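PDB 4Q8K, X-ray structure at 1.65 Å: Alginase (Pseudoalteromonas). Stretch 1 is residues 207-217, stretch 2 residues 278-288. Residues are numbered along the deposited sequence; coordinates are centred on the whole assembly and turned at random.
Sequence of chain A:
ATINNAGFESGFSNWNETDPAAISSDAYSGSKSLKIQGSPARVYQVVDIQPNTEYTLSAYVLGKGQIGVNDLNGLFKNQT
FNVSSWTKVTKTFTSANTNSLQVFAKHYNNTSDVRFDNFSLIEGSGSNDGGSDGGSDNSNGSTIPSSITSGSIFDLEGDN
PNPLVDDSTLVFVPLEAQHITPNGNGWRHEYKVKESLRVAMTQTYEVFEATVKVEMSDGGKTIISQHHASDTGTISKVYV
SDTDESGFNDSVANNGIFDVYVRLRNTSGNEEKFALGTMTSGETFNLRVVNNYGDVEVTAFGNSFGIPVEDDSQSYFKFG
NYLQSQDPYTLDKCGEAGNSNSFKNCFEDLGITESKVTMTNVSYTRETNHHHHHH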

# COMPACT_ATOMS: atom_id res chain seq x y z
N VAL A 207 -6.76 -13.09 -4.20
CA VAL A 207 -7.60 -11.98 -4.59
C VAL A 207 -7.81 -11.11 -3.36
O VAL A 207 -8.25 -11.60 -2.32
N PHE A 208 -7.49 -9.82 -3.48
CA PHE A 208 -7.82 -8.86 -2.44
C PHE A 208 -8.71 -7.80 -3.07
O PHE A 208 -8.41 -7.28 -4.14
N GLU A 209 -9.82 -7.51 -2.40
CA GLU A 209 -10.71 -6.45 -2.84
C GLU A 209 -11.12 -5.62 -1.63
O GLU A 209 -11.33 -6.16 -0.55
N ALA A 210 -11.22 -4.31 -1.83
CA ALA A 210 -11.65 -3.41 -0.79
C ALA A 210 -12.23 -2.13 -1.38
O ALA A 210 -11.86 -1.71 -2.48
N THR A 211 -13.19 -1.56 -0.67
CA THR A 211 -13.67 -0.21 -0.91
C THR A 211 -12.78 0.70 -0.06
O THR A 211 -12.71 0.56 1.17
N VAL A 212 -12.08 1.61 -0.73
CA VAL A 212 -11.04 2.39 -0.08
C VAL A 212 -11.34 3.88 -0.08
O VAL A 212 -11.45 4.50 -1.14
N LYS A 213 -11.44 4.46 1.11
CA LYS A 213 -11.58 5.91 1.25
C LYS A 213 -10.25 6.47 1.74
O LYS A 213 -9.63 5.91 2.64
N VAL A 214 -9.80 7.57 1.14
CA VAL A 214 -8.53 8.15 1.53
C VAL A 214 -8.72 9.60 1.93
O VAL A 214 -9.31 10.38 1.18
N GLU A 215 -8.26 9.95 3.12
CA GLU A 215 -8.26 11.33 3.58
C GLU A 215 -6.82 11.65 3.94
O GLU A 215 -6.24 11.01 4.82
N MET A 216 -6.23 12.62 3.25
CA MET A 216 -4.80 12.89 3.43
C MET A 216 -4.44 14.32 3.05
O MET A 216 -4.98 14.87 2.08
N SER A 217 -3.51 14.91 3.80
CA SER A 217 -3.01 16.25 3.51
C SER A 217 -2.41 16.37 2.12
O SER A 217 -1.82 15.42 1.60
N THR A 278 -7.53 9.29 -10.35
CA THR A 278 -7.21 10.37 -9.43
C THR A 278 -8.36 10.54 -8.44
O THR A 278 -9.49 10.14 -8.71
N MET A 279 -8.06 11.14 -7.29
CA MET A 279 -9.07 11.38 -6.27
C MET A 279 -8.67 12.58 -5.43
O MET A 279 -7.50 12.93 -5.36
N THR A 280 -9.66 13.18 -4.78
CA THR A 280 -9.39 14.19 -3.77
C THR A 280 -9.64 13.60 -2.38
O THR A 280 -10.34 12.59 -2.22
N SER A 281 -9.05 14.21 -1.38
CA SER A 281 -9.18 13.74 -0.01
C SER A 281 -10.65 13.62 0.39
O SER A 281 -11.45 14.55 0.21
N GLY A 282 -11.02 12.45 0.92
CA GLY A 282 -12.40 12.22 1.32
C GLY A 282 -13.16 11.35 0.33
O GLY A 282 -14.25 10.86 0.62
N GLU A 283 -12.60 11.18 -0.86
CA GLU A 283 -13.26 10.36 -1.88
C GLU A 283 -12.98 8.88 -1.67
O GLU A 283 -12.10 8.51 -0.89
N THR A 284 -13.73 8.03 -2.38
CA THR A 284 -13.64 6.59 -2.19
C THR A 284 -13.56 5.90 -3.55
O THR A 284 -14.17 6.37 -4.51
N PHE A 285 -12.79 4.82 -3.63
CA PHE A 285 -12.71 4.04 -4.86
C PHE A 285 -12.67 2.55 -4.54
O PHE A 285 -12.52 2.17 -3.38
N ASN A 286 -12.83 1.72 -5.57
CA ASN A 286 -12.76 0.28 -5.38
C ASN A 286 -11.42 -0.25 -5.84
O ASN A 286 -10.94 0.08 -6.93
N LEU A 287 -10.80 -1.08 -5.00
CA LEU A 287 -9.51 -1.67 -5.31
C LEU A 287 -9.61 -3.19 -5.41
O LEU A 287 -10.11 -3.85 -4.50
N ARG A 288 -9.15 -3.75 -6.51
CA ARG A 288 -9.06 -5.20 -6.65
C ARG A 288 -7.66 -5.60 -7.12
O ARG A 288 -7.20 -5.17 -8.17

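Neighbouring antiparallel strands sort their side chains by alternation, one residue to each face of the sheet in turn, and the pairing of residues 207-217 with 278-288 of this alginase is a compact worked example. Ahead of the bridged strand, Met-279 points its CA-to-CB bond toward stretch 1; with chi1 p, chi2 t and chi3 m, its CE lies 3.9 Å from Val-214 CB. Thr-280 (chi1 p) turns its side chain away from stretch 1, but it opens a type II turn that ends at Glu-283.

Ser-281, chi1 t, offers its hydroxyl as an acceptor: Met-216 N donates to Ser-281 OG at 2.9 Å. Gly-282 follows, with backbone angles that would jam a CB against the preceding carbonyl. Its N donates to Val-214 O at 2.7 Å, while the fully extended Lys-213, all four chi angles t, runs past it. A water bridges this pair, donating to Gly-282 O at 2.6 Å and accepting a weak hydrogen bond from Lys-213 NZ at 2.9 Å. The Glu-283 side chain (chi1 m, chi2 t) folds back within the turn, so that Thr-280 N donates to Glu-283 OE2 at 2.8 Å.

From Thr-284 onward the alternation is regular. Thr-284 (chi1 m) shares a face with Lys-213 and Thr-211; its OG1 lies 3.3 Å from Lys-213 CB, and its CG2 meets Thr-211 CG2 at 3.4 Å. Phe-285 goes to the other, buried face. Its chi1 of p and chi2 of -85° bring the ring back over stretch 1, where Val-212 CB sits 4.2 Å from the ring centroid, over one face in a CH-pi contact. Val-214 CG2 approaches the edge instead, 4.2 Å from Phe-285 CE1.

Asn-286 (chi1 t) returns to the polar face and uses both ends of its amide: ND2 donates to Glu-209 OE2 at 2.9 Å, and OD1 accepts from a water at 2.9 Å. The same water is hydrogen-bonded to Thr-211 OG1 at 3.0 Å, linking two side chains whose oxygens, Thr-211 OG1 and Asn-286 OD1, stand 3.7 Å apart. Leu-287, chi1 t and chi2 p, rejoins the buried face beside Ala-210. Its CB packs 4.0 Å from Val-212 CG2, and its CD2 reaches the edge of the Phe-208 ring, 4.3 Å from CE2 of Phe-208.

Arg-288 completes the polar face, its first three chi angles t. Arg-288 NE forms a long salt bridge of 3.8 Å with Glu-209 OE1, and Arg-288 NH1 lies 3.8 Å from Val-207 CG1.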

# COMPACT_ATOMS: atom_id res chain seq x y z
CB VAL A 207 -8.97 -12.47 -5.08
CG1 VAL A 207 -9.87 -11.29 -5.40
CG2 VAL A 207 -8.82 -13.39 -6.30
CB PHE A 208 -6.55 -8.21 -1.87
CG PHE A 208 -6.83 -7.10 -0.88
CD1 PHE A 208 -6.99 -7.38 0.46
CD2 PHE A 208 -6.91 -5.77 -1.30
CE1 PHE A 208 -7.24 -6.36 1.38
CE2 PHE A 208 -7.17 -4.75 -0.39
CZ PHE A 208 -7.33 -5.05 0.95
CB GLU A 209 -11.94 -7.00 -3.55
CG GLU A 209 -12.83 -5.91 -4.15
CD GLU A 209 -13.74 -6.41 -5.27
OE1 GLU A 209 -13.82 -7.64 -5.49
OE2 GLU A 209 -14.37 -5.56 -5.93
CB ALA A 210 -10.48 -3.08 0.13
CB THR A 211 -15.15 -0.09 -0.49
OG1 THR A 211 -15.95 -0.89 -1.37
CG2 THR A 211 -15.63 1.35 -0.54
CB VAL A 212 -9.66 2.19 -0.78
CG1 VAL A 212 -8.57 2.95 -0.03
CG2 VAL A 212 -9.31 0.72 -0.90
CB LYS A 213 -12.72 6.25 2.20
CG LYS A 213 -12.93 7.74 2.45
CD LYS A 213 -14.07 7.98 3.44
CE LYS A 213 -14.18 9.46 3.82
NZ LYS A 213 -15.34 9.75 4.72
CB VAL A 214 -7.47 8.05 0.40
CG1 VAL A 214 -6.15 8.65 0.85
CG2 VAL A 214 -7.27 6.59 -0.04
CB GLU A 215 -9.16 11.49 4.81
CG GLU A 215 -10.62 11.17 4.57
CD GLU A 215 -11.38 10.98 5.87
OE1 GLU A 215 -11.89 11.99 6.41
OE2 GLU A 215 -11.44 9.84 6.38
CB MET A 216 -3.96 11.91 2.62
CG MET A 216 -2.45 12.11 2.73
SD MET A 216 -1.47 10.62 2.40
CE MET A 216 -2.02 10.18 0.74
CB SER A 217 -1.93 16.63 4.52
OG SER A 217 -2.38 16.44 5.85
CB THR A 278 -7.00 11.71 -10.15
OG1 THR A 278 -8.18 12.05 -10.89
CG2 THR A 278 -5.81 11.65 -11.10
CB MET A 279 -9.22 10.16 -5.35
CG MET A 279 -7.95 9.83 -4.55
SD MET A 279 -8.08 8.26 -3.66
CE MET A 279 -9.63 8.51 -2.77
CB THR A 280 -10.20 15.49 -4.00
OG1 THR A 280 -11.61 15.21 -3.97
CG2 THR A 280 -9.84 16.11 -5.35
CB SER A 281 -8.47 14.70 0.94
OG SER A 281 -8.49 14.20 2.26
CB GLU A 283 -12.88 10.82 -3.28
CG GLU A 283 -13.52 12.15 -3.65
CD GLU A 283 -13.30 12.53 -5.10
OE1 GLU A 283 -14.22 13.10 -5.71
OE2 GLU A 283 -12.20 12.26 -5.63
CB THR A 284 -14.88 6.05 -1.44
OG1 THR A 284 -14.98 6.69 -0.15
CG2 THR A 284 -14.81 4.54 -1.25
CB PHE A 285 -11.51 4.45 -5.71
CG PHE A 285 -10.16 4.12 -5.08
CD1 PHE A 285 -9.56 4.98 -4.18
CD2 PHE A 285 -9.48 2.96 -5.45
CE1 PHE A 285 -8.33 4.67 -3.63
CE2 PHE A 285 -8.25 2.66 -4.91
CZ PHE A 285 -7.67 3.51 -4.00
CB ASN A 286 -13.89 -0.41 -6.15
CG ASN A 286 -14.10 -1.85 -5.73
OD1 ASN A 286 -14.70 -2.11 -4.68
ND2 ASN A 286 -13.61 -2.79 -6.53
CB LEU A 287 -8.47 -1.30 -4.25
CG LEU A 287 -7.08 -1.90 -4.45
CD1 LEU A 287 -6.41 -1.36 -5.69
CD2 LEU A 287 -6.21 -1.60 -3.21
CB ARG A 288 -10.12 -5.76 -7.61
CG ARG A 288 -10.18 -7.28 -7.64
CD ARG A 288 -11.48 -7.78 -8.30
NE ARG A 288 -11.67 -9.22 -8.13
CZ ARG A 288 -11.37 -10.11 -9.06
NH1 ARG A 288 -11.55 -11.42 -8.86
NH2 ARG A 288 -10.88 -9.70 -10.22
O HOH W 1 -15.07 -3.62 -2.26
O HOH W 2 -15.62 11.84 2.66